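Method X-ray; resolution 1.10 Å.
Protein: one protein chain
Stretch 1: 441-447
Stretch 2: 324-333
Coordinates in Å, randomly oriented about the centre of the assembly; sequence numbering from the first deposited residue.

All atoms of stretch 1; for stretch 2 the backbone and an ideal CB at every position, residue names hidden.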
ATOM      1  N   SER A 441      -9.946  -7.898  20.947  1.00  8.41           N
ATOM      2  CA  SER A 441      -8.989  -8.465  21.888  1.00  8.23           C
ATOM      3  C   SER A 441      -7.625  -7.795  21.788  1.00  8.53           C
ATOM      4  O   SER A 441      -7.191  -7.378  20.713  1.00  9.45           O
ATOM      5  CB  SER A 441      -8.841  -9.965  21.662  1.00  9.41           C
ATOM      6  OG  SER A 441     -10.065 -10.607  21.940  1.00 10.01           O
ATOM      7  N   LYS A 442      -6.895  -7.841  22.893  1.00  8.94           N
ATOM      8  CA  LYS A 442      -5.594  -7.222  22.981  1.00  9.68           C
ATOM      9  C   LYS A 442      -4.458  -8.236  22.937  1.00  7.86           C
ATOM     10  O   LYS A 442      -3.299  -7.851  22.988  1.00  9.51           O
ATOM     11  CB  LYS A 442      -5.525  -6.348  24.230  1.00 13.30           C
ATOM     12  CG  LYS A 442      -6.400  -5.103  24.077  1.00 18.05           C
ATOM     13  CD  LYS A 442      -6.512  -4.254  25.328  1.00 26.71           C
ATOM     14  CE  LYS A 442      -7.734  -3.346  25.238  1.00 31.89           C
ATOM     15  NZ  LYS A 442      -7.757  -2.298  26.293  1.00101.45           N
ATOM     16  N   THR A 443      -4.789  -9.511  22.746  1.00  8.56           N
ATOM     17  CA  THR A 443      -3.778 -10.534  22.490  1.00  8.43           C
ATOM     18  C   THR A 443      -4.186 -11.414  21.320  1.00  8.46           C
ATOM     19  O   THR A 443      -5.351 -11.431  20.909  1.00  8.45           O
ATOM     20  CB  THR A 443      -3.514 -11.426  23.725  1.00  9.20           C
ATOM     21  OG1 THR A 443      -4.660 -12.239  23.987  1.00 11.16           O
ATOM     22  CG2 THR A 443      -3.211 -10.579  24.956  1.00 11.52           C
ATOM     23  N   PHE A 444      -3.196 -12.112  20.769  1.00  7.55           N
ATOM     24  CA  PHE A 444      -3.398 -12.961  19.616  1.00  7.81           C
ATOM     25  C   PHE A 444      -2.351 -14.070  19.587  1.00  7.17           C
ATOM     26  O   PHE A 444      -1.301 -13.972  20.235  1.00  7.74           O
ATOM     27  CB  PHE A 444      -3.350 -12.133  18.322  1.00  7.39           C
ATOM     28  CG  PHE A 444      -2.117 -11.281  18.184  1.00  7.58           C
ATOM     29  CD1 PHE A 444      -0.924 -11.833  17.742  1.00  7.60           C
ATOM     30  CD2 PHE A 444      -2.135  -9.939  18.516  1.00  8.51           C
ATOM     31  CE1 PHE A 444       0.222 -11.065  17.640  1.00  7.95           C
ATOM     32  CE2 PHE A 444      -0.997  -9.165  18.407  1.00  8.39           C
ATOM     33  CZ  PHE A 444       0.166  -9.716  17.914  1.00  8.57           C
ATOM     34  N   ALA A 445      -2.666 -15.122  18.836  1.00  7.56           N
ATOM     35  CA  ALA A 445      -1.701 -16.140  18.459  1.00  7.50           C
ATOM     36  C   ALA A 445      -1.171 -15.815  17.064  1.00  7.88           C
ATOM     37  O   ALA A 445      -1.942 -15.459  16.188  1.00 11.96           O
ATOM     38  CB  ALA A 445      -2.381 -17.498  18.459  1.00  8.64           C
ATOM     39  N   TRP A 446       0.128 -15.975  16.849  1.00  7.64           N
ATOM     40  CA  TRP A 446       0.714 -15.728  15.534  1.00  7.41           C
ATOM     41  C   TRP A 446       1.460 -16.934  15.019  1.00  7.18           C
ATOM     42  O   TRP A 446       1.912 -17.791  15.791  1.00  7.90           O
ATOM     43  CB  TRP A 446       1.611 -14.483  15.555  1.00  7.75           C
ATOM     44  CG  TRP A 446       2.853 -14.621  16.400  1.00  7.46           C
ATOM     45  CD1 TRP A 446       3.022 -14.224  17.713  1.00  8.16           C
ATOM     46  CD2 TRP A 446       4.131 -15.207  16.007  1.00  7.33           C
ATOM     47  NE1 TRP A 446       4.289 -14.523  18.154  1.00  8.26           N
ATOM     48  CE2 TRP A 446       4.995 -15.129  17.178  1.00  7.58           C
ATOM     49  CE3 TRP A 446       4.607 -15.810  14.859  1.00  7.69           C
ATOM     50  CZ2 TRP A 446       6.261 -15.695  17.193  1.00  8.09           C
ATOM     51  CZ3 TRP A 446       5.891 -16.349  14.876  1.00  7.68           C
ATOM     52  CH2 TRP A 446       6.685 -16.318  16.025  1.00  8.03           C
ATOM     53  N   ASP A 447       1.595 -17.012  13.698  1.00  7.44           N
ATOM     54  CA  ASP A 447       2.452 -18.013  13.058  1.00  7.18           C
ATOM     55  C   ASP A 447       2.982 -17.442  11.751  1.00  7.45           C
ATOM     56  O   ASP A 447       2.409 -16.510  11.196  1.00  8.20           O
ATOM     57  CB  ASP A 447       1.698 -19.342  12.821  1.00  7.95           C
ATOM     58  CG  ASP A 447       0.649 -19.256  11.712  1.00  8.86           C
ATOM     59  OD1 ASP A 447      -0.370 -18.554  11.903  1.00  8.93           O
ATOM     60  OD2 ASP A 447       0.826 -19.918  10.663  1.00  9.66           O
ATOM     61  N   UNK A 324      -5.372   3.926  19.253  1.00  7.55           N
ATOM     62  CA  UNK A 324      -4.299   3.361  18.429  1.00  7.74           C
ATOM     63  C   UNK A 324      -3.394   2.489  19.286  1.00  8.07           C
ATOM     64  O   UNK A 324      -2.993   2.887  20.379  1.00  9.33           O
ATOM     65  CB  UNK A 324      -3.488   4.468  17.753  1.00  7.74           C
ATOM     66  N   UNK A 325      -3.143   1.276  18.796  1.00  7.62           N
ATOM     67  CA  UNK A 325      -2.282   0.292  19.441  1.00  7.42           C
ATOM     68  C   UNK A 325      -1.115  -0.044  18.527  1.00  7.36           C
ATOM     69  O   UNK A 325      -1.195   0.114  17.312  1.00  7.42           O
ATOM     70  CB  UNK A 325      -3.067  -0.972  19.798  1.00  7.42           C
ATOM     71  N   UNK A 326      -0.085  -0.641  19.116  1.00  7.68           N
ATOM     72  CA  UNK A 326       1.050  -1.162  18.369  1.00  7.31           C
ATOM     73  C   UNK A 326       1.380  -2.566  18.885  1.00  6.99           C
ATOM     74  O   UNK A 326       1.101  -2.887  20.040  1.00  7.39           O
ATOM     75  CB  UNK A 326       2.259  -0.233  18.492  1.00  7.31           C
ATOM     76  N   UNK A 327       1.912  -3.419  18.012  1.00  6.86           N
ATOM     77  CA  UNK A 327       2.108  -4.828  18.328  1.00  6.84           C
ATOM     78  C   UNK A 327       3.449  -5.118  18.991  1.00  7.27           C
ATOM     79  O   UNK A 327       4.496  -4.608  18.570  1.00  7.12           O
ATOM     80  CB  UNK A 327       1.982  -5.662  17.052  1.00  6.84           C
ATOM     81  N   UNK A 328       3.411  -6.082  19.911  1.00  7.19           N
ATOM     82  CA  UNK A 328       4.596  -6.799  20.363  1.00  7.85           C
ATOM     83  C   UNK A 328       4.372  -8.288  20.110  1.00  8.30           C
ATOM     84  O   UNK A 328       3.259  -8.784  20.259  1.00 10.96           O
ATOM     85  CB  UNK A 328       4.885  -6.524  21.840  1.00  7.85           C
ATOM     86  N   UNK A 329       5.396  -8.969  19.612  1.00  7.81           N
ATOM     87  CA  UNK A 329       5.336 -10.400  19.335  1.00  8.05           C
ATOM     88  C   UNK A 329       6.362 -11.090  20.212  1.00  8.23           C
ATOM     89  O   UNK A 329       7.510 -10.630  20.289  1.00 10.07           O
ATOM     90  CB  UNK A 329       5.585 -10.699  17.855  1.00  8.05           C
ATOM     91  N   UNK A 330       5.983 -12.203  20.831  1.00  8.24           N
ATOM     92  CA  UNK A 330       6.932 -12.976  21.612  1.00  8.69           C
ATOM     93  C   UNK A 330       7.861 -13.800  20.728  1.00 10.18           C
ATOM     94  O   UNK A 330       7.848 -13.683  19.506  1.00 10.42           O
ATOM     95  CB  UNK A 330       6.186 -13.893  22.583  1.00  8.69           C
ATOM     96  N   UNK A 331       8.789 -14.498  21.367  1.00  9.29           N
ATOM     97  CA  UNK A 331       9.850 -15.206  20.662  1.00 10.43           C
ATOM     98  C   UNK A 331       9.339 -16.429  19.912  1.00 10.47           C
ATOM     99  O   UNK A 331      10.069 -17.019  19.122  1.00 11.67           O
ATOM    100  CB  UNK A 331      10.940 -15.627  21.650  1.00 10.43           C
ATOM    101  N   UNK A 332       8.137 -16.880  20.253  1.00  9.77           N
ATOM    102  CA  UNK A 332       7.575 -18.074  19.656  1.00 10.53           C
ATOM    103  C   UNK A 332       8.272 -19.348  20.083  1.00  9.99           C
ATOM    104  O   UNK A 332       9.119 -19.350  20.979  1.00 12.81           O
ATOM    105  CB  UNK A 332       7.621 -17.957  18.131  1.00 10.53           C
ATOM    106  N   UNK A 333       7.956 -20.435  19.398  1.00  9.29           N
ATOM    107  CA  UNK A 333       8.425 -21.746  19.794  1.00 10.29           C
ATOM    108  C   UNK A 333       9.711 -22.157  19.088  1.00 10.59           C
ATOM    109  O   UNK A 333      10.276 -23.203  19.396  1.00 11.93           O
ATOM    110  CB  UNK A 333       7.334 -22.784  19.524  1.00 10.29           C
TER

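Position 324 lies in a strand that began earlier, and nothing of stretch 1 lies within 5.5 Å of its ideal CB. Stretch 1 sets no preference; the residue is L324.

At 325 CA-to-CB points toward stretch 1, yet no atom of it lies within 5.5 Å of the ideal CB. The extended chain of K442 is the part of stretch 1 that comes nearest, so only a long side chain could bridge the gap, aromatic or polar. The residue is Y325, in the m rotamer, and its OH stands 3.6 Å from CE of K442, a contact with the aliphatic part of the lysine.

Position 326 is out of reach and leaves the choice open; it holds V326.

The CB at 327 points sideways, 4.5 Å from CZ of F444. A small or modest apolar residue would suit the approach to this ring, and A327 supplies one methyl group.

At 328 CA-to-CB points away, so stretch 1 would tolerate almost any side chain. In R328 it is the backbone that makes the contact: its O lies 4.0 Å from CZ of F444.

At 329 CA-to-CB points sideways, with the ideal CB 4.0 Å from NE1 of W446 and 5.4 Å from CE1 of F444, so that two aromatic side chains lie near it. A large apolar group, aliphatic or aromatic, would fill this space. The residue is F329, whose m rotamer lets it meet both rings. CE2 of F329 packs 3.5 Å from CE1 of F444, the planes inclined at 59°, while its edge is directed at the face of the W446 five-membered ring, with CD2 of F329 3.8 Å from CD1 of W446.

At 330 the strand has ended, and the ideal CB lies 4.9 Å from NE1 of W446, an indole donor. A short acceptor is favoured: aspartate, asparagine or perhaps serine. D330, in the p rotamer, accepts a hydrogen bond at OD1 from NE1 of W446 (3.3 Å, 139°). The same OD1 accepts one from the backbone N of 332 at 2.9 Å, tying the turn to the indole.

At 331 CB points away, so small or polar residues would serve equally; A331 is found.

Position 332 has phi 70° and psi -169°, and an ideal CB would lie 2.8 Å from CZ2 of W446, a clash. Both observations call for glycine. In G332 the bare CA sits 3.7 Å from that CZ2.

Position 333 is beyond contact, its preference undetermined; it is D333.

Stretch 2, residues 324-333: LYVARFDAGD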
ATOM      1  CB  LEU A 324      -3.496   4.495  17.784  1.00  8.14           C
ATOM      2  CG  LEU A 324      -2.399   4.076  16.804  1.00  7.97           C
ATOM      3  CD1 LEU A 324      -2.981   3.418  15.563  1.00  8.08           C
ATOM      4  CD2 LEU A 324      -1.553   5.281  16.436  1.00  9.27           C
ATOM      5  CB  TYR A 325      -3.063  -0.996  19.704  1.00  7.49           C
ATOM      6  CG  TYR A 325      -4.273  -0.835  20.593  1.00  8.76           C
ATOM      7  CD1 TYR A 325      -5.518  -0.505  20.064  1.00  8.43           C
ATOM      8  CD2 TYR A 325      -4.198  -1.122  21.946  1.00  9.42           C
ATOM      9  CE1 TYR A 325      -6.637  -0.415  20.871  1.00 10.01           C
ATOM     10  CE2 TYR A 325      -5.305  -1.019  22.763  1.00 10.42           C
ATOM     11  CZ  TYR A 325      -6.517  -0.649  22.224  1.00 10.65           C
ATOM     12  OH  TYR A 325      -7.622  -0.523  23.036  1.00 13.51           O
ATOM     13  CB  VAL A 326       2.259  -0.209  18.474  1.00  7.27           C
ATOM     14  CG1 VAL A 326       2.844  -0.203  19.882  1.00  7.77           C
ATOM     15  CG2 VAL A 326       3.312  -0.557  17.430  1.00  7.38           C
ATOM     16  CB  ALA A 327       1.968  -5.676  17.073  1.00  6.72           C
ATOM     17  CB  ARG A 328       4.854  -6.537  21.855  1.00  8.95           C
ATOM     18  CG  ARG A 328       6.197  -7.062  22.344  1.00  9.61           C
ATOM     19  CD  ARG A 328       6.358  -6.944  23.851  1.00 11.30           C
ATOM     20  NE  ARG A 328       6.393  -5.559  24.295  1.00 10.30           N
ATOM     21  CZ  ARG A 328       6.317  -5.192  25.569  1.00 11.94           C
ATOM     22  NH1 ARG A 328       6.124  -6.108  26.504  1.00 13.95           N
ATOM     23  NH2 ARG A 328       6.355  -3.911  25.902  1.00 13.38           N
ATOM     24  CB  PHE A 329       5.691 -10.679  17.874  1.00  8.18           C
ATOM     25  CG  PHE A 329       4.749 -10.053  16.881  1.00  8.28           C
ATOM     26  CD1 PHE A 329       4.960  -8.755  16.440  1.00  7.62           C
ATOM     27  CD2 PHE A 329       3.662 -10.751  16.379  1.00  8.42           C
ATOM     28  CE1 PHE A 329       4.082  -8.146  15.563  1.00  7.95           C
ATOM     29  CE2 PHE A 329       2.785 -10.141  15.494  1.00  9.33           C
ATOM     30  CZ  PHE A 329       2.967  -8.821  15.127  1.00  8.60           C
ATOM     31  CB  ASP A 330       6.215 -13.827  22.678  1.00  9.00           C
ATOM     32  CG  ASP A 330       5.526 -15.075  22.121  1.00  9.80           C
ATOM     33  OD1 ASP A 330       5.738 -15.464  20.953  1.00 10.10           O
ATOM     34  OD2 ASP A 330       4.807 -15.714  22.917  1.00 11.42           O
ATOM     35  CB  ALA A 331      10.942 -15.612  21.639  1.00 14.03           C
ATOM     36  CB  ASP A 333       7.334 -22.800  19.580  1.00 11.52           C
ATOM     37  CG  ASP A 333       6.962 -23.011  18.113  1.00 10.98           C
ATOM     38  OD1 ASP A 333       7.500 -22.337  17.212  1.00 10.64           O
ATOM     39  OD2 ASP A 333       6.068 -23.851  17.880  1.00 15.58           O
TER
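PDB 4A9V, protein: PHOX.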